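Local coordinates for glutaredoxin 2 (Salmonella enterica subsp. enterica serovar Typhimurium, PDB 3IR4), which binds glutathione and, as a glutaredoxin built on the glutathione S-transferase plan, probably reduces disulfides through thiol-disulfide exchange, at residues H192-T195 and K196-D199; N32-Q35 and N36-A40; V72-D76 and G77-L81. All coordinates share one frame; numbering follows the deposited sequence.

Contact 1 of 3, residues H192-T195 and K196-D199. With SO4 (sulfate ion), chain E.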
loop_
_atom_site.group_PDB
_atom_site.type_symbol
_atom_site.label_atom_id
_atom_site.label_comp_id
_atom_site.label_asym_id
_atom_site.label_seq_id
_atom_site.Cartn_x
_atom_site.Cartn_y
_atom_site.Cartn_z
ATOM N N HIS A 192 -12.327 9.306 -11.281
ATOM C CA HIS A 192 -12.732 10.642 -10.869
ATOM C C HIS A 192 -12.440 10.798 -9.358
ATOM O O HIS A 192 -13.055 10.126 -8.541
ATOM C CB HIS A 192 -14.224 10.852 -11.125
ATOM C CG HIS A 192 -14.621 10.780 -12.569
ATOM N ND1 HIS A 192 -15.796 11.312 -13.034
ATOM C CD2 HIS A 192 -14.004 10.247 -13.650
ATOM C CE1 HIS A 192 -15.899 11.097 -14.333
ATOM N NE2 HIS A 192 -14.818 10.459 -14.734
ATOM N N TRP A 193 -11.488 11.656 -9.048
ATOM C CA TRP A 193 -11.033 11.887 -7.685
ATOM C C TRP A 193 -11.664 13.120 -7.082
ATOM O O TRP A 193 -11.386 14.227 -7.531
ATOM C CB TRP A 193 -9.509 12.042 -7.673
ATOM C CG TRP A 193 -8.751 10.800 -7.984
ATOM C CD1 TRP A 193 -8.383 10.348 -9.218
ATOM C CD2 TRP A 193 -8.243 9.851 -7.040
ATOM N NE1 TRP A 193 -7.664 9.213 -9.091
ATOM C CE2 TRP A 193 -7.583 8.859 -7.774
ATOM C CE3 TRP A 193 -8.241 9.776 -5.649
ATOM C CZ2 TRP A 193 -6.914 7.810 -7.167
ATOM C CZ3 TRP A 193 -7.622 8.736 -5.055
ATOM C CH2 TRP A 193 -6.961 7.759 -5.799
ATOM N N PRO A 194 -12.462 12.954 -6.023
ATOM C CA PRO A 194 -13.012 14.131 -5.362
ATOM C C PRO A 194 -11.904 14.956 -4.718
ATOM O O PRO A 194 -10.845 14.432 -4.410
ATOM C CB PRO A 194 -13.968 13.521 -4.314
ATOM C CG PRO A 194 -14.317 12.202 -4.854
ATOM C CD PRO A 194 -13.025 11.721 -5.458
ATOM N N THR A 195 -12.178 16.233 -4.502
ATOM C CA THR A 195 -11.183 17.218 -4.006
ATOM C C THR A 195 -10.488 16.791 -2.720
ATOM O O THR A 195 -9.264 16.823 -2.658
ATOM C CB THR A 195 -11.842 18.572 -3.792
ATOM O OG1 THR A 195 -12.357 19.001 -5.038
ATOM C CG2 THR A 195 -10.842 19.609 -3.212
ATOM N N LYS A 196 -11.260 16.439 -1.693
ATOM C CA LYS A 196 -10.640 16.131 -0.404
ATOM C C LYS A 196 -9.832 14.834 -0.502
ATOM O O LYS A 196 -8.790 14.693 0.152
ATOM C CB LYS A 196 -11.657 16.022 0.722
ATOM C CG LYS A 196 -12.340 17.348 0.994
ATOM C CD LYS A 196 -13.462 17.300 1.971
ATOM C CE LYS A 196 -14.246 18.615 1.962
ATOM N NZ LYS A 196 -15.274 18.537 2.988
ATOM N N VAL A 197 -10.309 13.863 -1.288
ATOM C CA VAL A 197 -9.595 12.623 -1.465
ATOM C C VAL A 197 -8.270 12.897 -2.157
ATOM O O VAL A 197 -7.231 12.408 -1.736
ATOM C CB VAL A 197 -10.416 11.576 -2.230
ATOM C CG1 VAL A 197 -9.608 10.277 -2.321
ATOM C CG2 VAL A 197 -11.792 11.346 -1.589
ATOM N N ALA A 198 -8.320 13.679 -3.233
ATOM C CA ALA A 198 -7.102 14.033 -3.974
ATOM C C ALA A 198 -6.109 14.787 -3.113
ATOM O O ALA A 198 -4.900 14.536 -3.156
ATOM C CB ALA A 198 -7.422 14.861 -5.213
ATOM N N ASP A 199 -6.610 15.730 -2.304
ATOM C CA ASP A 199 -5.721 16.500 -1.420
ATOM C C ASP A 199 -5.045 15.638 -0.365
ATOM O O ASP A 199 -3.893 15.837 -0.033
ATOM C CB ASP A 199 -6.490 17.608 -0.718
ATOM C CG ASP A 199 -6.883 18.742 -1.610
ATOM O OD1 ASP A 199 -6.407 18.833 -2.754
ATOM O OD2 ASP A 199 -7.633 19.617 -1.112
HETATM S S SO4 E . -18.338 13.559 -11.211
HETATM O O1 SO4 E . -17.591 14.444 -12.120
HETATM O O2 SO4 E . -19.761 13.583 -11.596
HETATM O O3 SO4 E . -18.160 14.028 -9.824
HETATM O O4 SO4 E . -17.799 12.197 -11.398
#

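Contact 2 of 3, residues N32-Q35 and N36-A40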
loop_
_atom_site.group_PDB
_atom_site.type_symbol
_atom_site.label_atom_id
_atom_site.label_comp_id
_atom_site.label_asym_id
_atom_site.label_seq_id
_atom_site.Cartn_x
_atom_site.Cartn_y
_atom_site.Cartn_z
ATOM N N ASN A 32 14.578 -2.513 0.133
ATOM C CA ASN A 32 15.114 -3.598 -0.689
ATOM C C ASN A 32 13.947 -4.319 -1.323
ATOM O O ASN A 32 13.195 -5.016 -0.641
ATOM C CB ASN A 32 15.890 -4.581 0.181
ATOM C CG ASN A 32 17.184 -4.023 0.660
ATOM O OD1 ASN A 32 18.191 -4.220 0.020
ATOM N ND2 ASN A 32 17.186 -3.391 1.828
ATOM N N VAL A 33 13.751 -4.128 -2.623
ATOM C CA VAL A 33 12.656 -4.776 -3.305
ATOM C C VAL A 33 13.098 -6.163 -3.731
ATOM O O VAL A 33 14.117 -6.309 -4.411
ATOM C CB VAL A 33 12.226 -3.981 -4.548
ATOM C CG1 VAL A 33 11.078 -4.734 -5.224
ATOM C CG2 VAL A 33 11.788 -2.574 -4.201
ATOM N N LEU A 34 12.379 -7.172 -3.290
ATOM C CA LEU A 34 12.636 -8.546 -3.658
ATOM C C LEU A 34 11.890 -8.935 -4.914
ATOM O O LEU A 34 10.799 -8.450 -5.166
ATOM C CB LEU A 34 12.188 -9.456 -2.513
ATOM C CG LEU A 34 12.934 -9.290 -1.197
ATOM C CD1 LEU A 34 12.320 -10.180 -0.114
ATOM C CD2 LEU A 34 14.422 -9.592 -1.409
ATOM N N GLN A 35 12.480 -9.821 -5.704
ATOM C CA GLN A 35 11.754 -10.386 -6.843
ATOM C C GLN A 35 10.521 -11.130 -6.353
ATOM O O GLN A 35 10.560 -11.827 -5.341
ATOM C CB GLN A 35 12.614 -11.330 -7.685
ATOM C CG GLN A 35 13.769 -10.635 -8.369
ATOM C CD GLN A 35 13.277 -9.541 -9.305
ATOM O OE1 GLN A 35 13.408 -8.347 -9.010
ATOM N NE2 GLN A 35 12.634 -9.953 -10.397
ATOM N N ASN A 36 9.420 -11.007 -7.105
ATOM C CA ASN A 36 8.172 -11.589 -6.639
ATOM C C ASN A 36 8.188 -13.106 -6.538
ATOM O O ASN A 36 7.420 -13.665 -5.758
ATOM C CB ASN A 36 7.016 -11.125 -7.510
ATOM C CG ASN A 36 5.657 -11.320 -6.852
ATOM O OD1 ASN A 36 4.845 -12.121 -7.333
ATOM N ND2 ASN A 36 5.390 -10.602 -5.754
ATOM N N ASP A 37 9.065 -13.762 -7.302
ATOM C CA ASP A 37 9.210 -15.217 -7.256
ATOM C C ASP A 37 10.313 -15.700 -6.313
ATOM O O ASP A 37 10.594 -16.886 -6.274
ATOM C CB ASP A 37 9.426 -15.787 -8.676
ATOM C CG ASP A 37 10.692 -15.276 -9.371
ATOM O OD1 ASP A 37 11.112 -15.888 -10.404
ATOM O OD2 ASP A 37 11.269 -14.267 -8.921
ATOM N N ASP A 38 10.897 -14.799 -5.523
ATOM C CA ASP A 38 12.001 -15.180 -4.645
ATOM C C ASP A 38 11.489 -15.718 -3.323
ATOM O O ASP A 38 11.097 -14.976 -2.445
ATOM C CB ASP A 38 12.927 -13.982 -4.428
ATOM C CG ASP A 38 14.090 -14.269 -3.493
ATOM O OD1 ASP A 38 14.221 -15.402 -3.000
ATOM O OD2 ASP A 38 14.860 -13.314 -3.284
ATOM N N GLU A 39 11.457 -17.039 -3.207
ATOM C CA GLU A 39 11.061 -17.699 -1.975
ATOM C C GLU A 39 12.211 -17.754 -0.968
ATOM O O GLU A 39 12.008 -17.557 0.235
ATOM C CB GLU A 39 10.585 -19.121 -2.292
ATOM C CG GLU A 39 10.114 -19.890 -1.065
ATOM C CD GLU A 39 9.604 -21.294 -1.358
ATOM O OE1 GLU A 39 9.163 -21.960 -0.408
ATOM O OE2 GLU A 39 9.626 -21.728 -2.526
ATOM N N ALA A 40 13.426 -17.983 -1.457
ATOM C CA ALA A 40 14.582 -18.215 -0.595
ATOM C C ALA A 40 14.958 -17.050 0.304
ATOM O O ALA A 40 15.216 -17.248 1.480
ATOM C CB ALA A 40 15.801 -18.683 -1.432
HETATM O O HOH W 1 14.934 -11.141 -4.841
HETATM O O HOH W 2 10.103 -12.473 -2.671
#

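Contact 3 of 3, residues V72-D76 and G77-L81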
loop_
_atom_site.group_PDB
_atom_site.type_symbol
_atom_site.label_atom_id
_atom_site.label_comp_id
_atom_site.label_asym_id
_atom_site.label_seq_id
_atom_site.Cartn_x
_atom_site.Cartn_y
_atom_site.Cartn_z
ATOM N N VAL A 72 8.261 0.952 14.872
ATOM C CA VAL A 72 8.974 2.118 14.378
ATOM C C VAL A 72 8.379 3.418 14.938
ATOM O O VAL A 72 9.111 4.293 15.301
ATOM C CB VAL A 72 9.022 2.115 12.836
ATOM C CG1 VAL A 72 9.699 3.376 12.271
ATOM C CG2 VAL A 72 9.742 0.868 12.327
ATOM N N ASP A 73 7.064 3.533 15.033
ATOM C CA ASP A 73 6.450 4.732 15.585
ATOM C C ASP A 73 6.835 4.909 17.062
ATOM O O ASP A 73 6.929 6.031 17.550
ATOM C CB ASP A 73 4.928 4.659 15.470
ATOM C CG ASP A 73 4.246 6.005 15.675
ATOM O OD1 ASP A 73 4.838 7.040 15.304
ATOM O OD2 ASP A 73 3.104 5.999 16.199
ATOM N N ASN A 74 7.057 3.809 17.761
ATOM C CA ASN A 74 7.316 3.827 19.192
ATOM C C ASN A 74 8.771 3.881 19.569
ATOM O O ASN A 74 9.103 4.133 20.736
ATOM C CB ASN A 74 6.635 2.608 19.828
ATOM C CG ASN A 74 5.127 2.665 19.732
ATOM O OD1 ASN A 74 4.531 3.686 19.401
ATOM N ND2 ASN A 74 4.480 1.541 20.050
ATOM N N LEU A 75 9.652 3.721 18.585
ATOM C CA LEU A 75 11.064 3.531 18.879
ATOM C C LEU A 75 11.718 4.723 19.582
ATOM O O LEU A 75 12.602 4.529 20.409
ATOM C CB LEU A 75 11.796 3.121 17.586
ATOM C CG LEU A 75 13.204 2.572 17.752
ATOM C CD1 LEU A 75 13.260 1.373 18.684
ATOM C CD2 LEU A 75 13.739 2.246 16.359
ATOM N N ASP A 76 11.294 5.947 19.267
ATOM C CA ASP A 76 11.851 7.183 19.860
ATOM C C ASP A 76 11.065 7.682 21.076
ATOM O O ASP A 76 11.367 8.735 21.627
ATOM C CB ASP A 76 12.050 8.292 18.803
ATOM C CG ASP A 76 10.766 8.951 18.353
ATOM O OD1 ASP A 76 10.843 9.852 17.486
ATOM O OD2 ASP A 76 9.680 8.598 18.826
ATOM N N GLY A 77 10.049 6.937 21.482
ATOM C CA GLY A 77 9.249 7.287 22.649
ATOM C C GLY A 77 8.148 8.291 22.406
ATOM O O GLY A 77 7.434 8.619 23.342
ATOM N N LYS A 78 7.986 8.768 21.164
ATOM C CA LYS A 78 6.995 9.785 20.830
ATOM C C LYS A 78 6.206 9.396 19.583
ATOM O O LYS A 78 6.505 9.832 18.454
ATOM C CB LYS A 78 7.617 11.151 20.640
ATOM C CG LYS A 78 6.532 12.248 20.484
ATOM C CD LYS A 78 7.102 13.640 20.289
ATOM C CE LYS A 78 6.085 14.590 19.612
ATOM N NZ LYS A 78 5.694 14.269 18.179
ATOM N N PRO A 79 5.202 8.549 19.751
ATOM C CA PRO A 79 4.389 8.147 18.610
ATOM C C PRO A 79 3.716 9.314 17.897
ATOM O O PRO A 79 3.306 10.284 18.524
ATOM C CB PRO A 79 3.290 7.284 19.267
ATOM C CG PRO A 79 3.837 6.845 20.560
ATOM C CD PRO A 79 4.813 7.871 21.004
ATOM N N LEU A 80 3.569 9.169 16.580
ATOM C CA LEU A 80 2.671 10.029 15.820
ATOM C C LEU A 80 1.255 9.492 15.757
ATOM O O LEU A 80 0.342 10.253 15.449
ATOM C CB LEU A 80 3.187 10.236 14.402
ATOM C CG LEU A 80 4.477 11.030 14.229
ATOM C CD1 LEU A 80 4.712 11.353 12.760
ATOM C CD2 LEU A 80 4.442 12.327 15.033
ATOM N N LEU A 81 1.056 8.192 15.981
ATOM C CA LEU A 81 -0.279 7.595 15.909
ATOM C C LEU A 81 -0.992 7.903 17.229
ATOM O O LEU A 81 -0.861 7.177 18.222
ATOM C CB LEU A 81 -0.199 6.103 15.622
ATOM C CG LEU A 81 0.311 5.749 14.210
ATOM C CD1 LEU A 81 0.745 4.293 14.163
ATOM C CD2 LEU A 81 -0.745 6.037 13.167
#

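Contact 1 of 3, residues H192-T195 and K196-D199
The loop residues Trp193 and Pro194 pack against Val197 and Ala198 at the start of helix 195-208, a local contact at the N-terminal end of a helix, on the surface of the all-helical domain that resembles the C-terminal domain of glutathione S-transferases. Pro194 holds the N-cap position. A proline suits a place at the head of a helix because its nitrogen has no hydrogen to offer, while its carbonyl can still begin the helical ladder: Ala198 N donates to Pro194 O at 2.9 Å in a nearly straight bond (168°), and the next rung follows from Asp199 N to Thr195 O, also at 2.9 Å. Proline has no side chain that could cap, and Asp158 OD1 takes weak hydrogen bonds from Lys196 N and Val197 N instead.

Beside this backbone ladder the side chains form a small apolar patch. Val197 has CG1 anti to the backbone N (chi1 -178°), which sends that methyl to the edge of the Trp193 indole, where it lies near the ring plane with CE3 at 3.6 Å from CG1. The other methyl, Val197 CG2, runs alongside the proline ring, 4.1 Å from Pro194 CD. Branched Val197 thus serves both loop residues at once, and Leu154 of helix 143-160 and Leu182 of helix 173-185 also touch it, so the buried valine ties the helix start to two neighbouring helices. Trp193 in addition makes a cation-pi contact with Arg201, one turn beyond Val197 on helix 195-208.

Asp199, one turn after Thr195, lies side by side with it. His192, further back in the loop, holds a sulfate ion, probably from the crystallisation liquor: its ND1 donates at the ring edge, close to the ring plane, to sulfate O4 at 2.7 Å, with an N-H...O angle of 165°.

Contact 2 of 3, residues N32-Q35 and N36-A40
Gln35 and Asp38 meet at the two ends of a type I beta turn, closed by the bond from Asp38 N to Gln35 O at 3.0 Å. The donor stands above the plane of that carbonyl, 58° out of it, a geometry that goes with the tight reversal. The Asp38 side chain folds back over the turn, its CB 3.3 Å from Gln35 O, while at the turn's third position the carboxylate oxygen OD2 of Asp37 comes to 3.5 Å from Gln35 CB.

Two waters then stitch the ends together. One accepts from Gln35 N at 2.9 Å and donates to Asp38 OD2 at 2.7 Å; the other donates both to Gln35 O and to Asp38 O. Gln35 O is therefore gripped twice, by the amide of Asp38 and by water. Asp38 reaches its water because CG is anti to the backbone N (chi1 178°), and the same OD2 accepts a hydrogen bond from Thr41 OG1, so one short acidic side chain serves both the turn and the start of helix 40-46. Leu34 brings its CD2 methyl to 4.2 Å from Asp38 OD2 and also packs on Thr41 and Pro42, giving the carboxylate an apolar flank.

Further out, Leu34 is backbone-bonded to Ile8 of strand 5-8, and Asn36 to Glu115. The buried Asn36 points its side chain away from the turn; it touches Tyr9, Tyr124 and Phe125 and lies about 4 Å from the bound glutathione, and Asn36 O accepts from Lys49 NZ. Tyr9, Tyr124 and Lys49 all belong to the glutathione pocket. The turn, with Asp38 capping a backbone N just past Ala40, leads from edge strand 30-33 into helix 40-46, beside the glutathione site of a thioredoxin-fold domain.

Contact 3 of 3, residues V72-D76 and G77-L81
Asp73, near the C-terminal end of helix 65-74, clasps the successive backbone amides of Leu80 and Leu81 with its carboxylate and so ties the helix end to the loop that follows it. Asp73 OD1 accepts from Leu80 N at 2.8 Å in an almost straight bond (173°), and Asp73 OD2 from Leu81 N at 3.0 Å. Each oxygen is met on its syn side, 17° out of the carboxylate plane, so the paired bonds fix the rotation of the group. With CG anti to the backbone N (chi1 -165°), Asp73 extends from the helix straight into the returning chain, where the CB and CG of Leu81 flank OD2.

Between these anchors the chain reverses through a type I turn, Gly77 N donating to Asn74 O at 3.1 Å. Gly77 has positive phi, where the absence of a CB spares a clash with the carbonyl O of Asp76. Asp76 forms an Asx turn over it: OD2 accepts from Lys78 N at 2.9 Å, approached on the anti side and well out of the carboxylate plane, and also forms a salt bridge with Lys25. Pro79, already restricted in phi, stiffens the return; its CG lies 3.4 Å from Asn74 OD1, the two side chains crossing at about a right angle, and its CA makes a CH...O contact with Asp73 O.

Lys25, at the end of helix 13-25, gathers Asp73 O and Lys78 O as well as Asp76. Leu80 packs on that helix, whereas Leu81 packs back on Val69 and His70 and reaches Ile176 of helix 173-185, carrying the linker from the thioredoxin-like domain toward the helical one.

All three contacts are local and lie at the surface, each with one buried residue among those that touch: Val197, Asn36 and Asp73. Contacts 2 and 3 belong to the thioredoxin-like N-terminal part, their centres about 29 Å apart; contact 1 belongs to the helical C-terminal part, on the opposite side of the chain's centre from contact 2. Contacts 1 and 2 lead into helices, contact 3 out of one. Their chemistry follows: apolar side chains and the first backbone rungs in contact 1, a turn bridged by water near glutathione in contact 2, and carboxylates holding loop amides in contact 3.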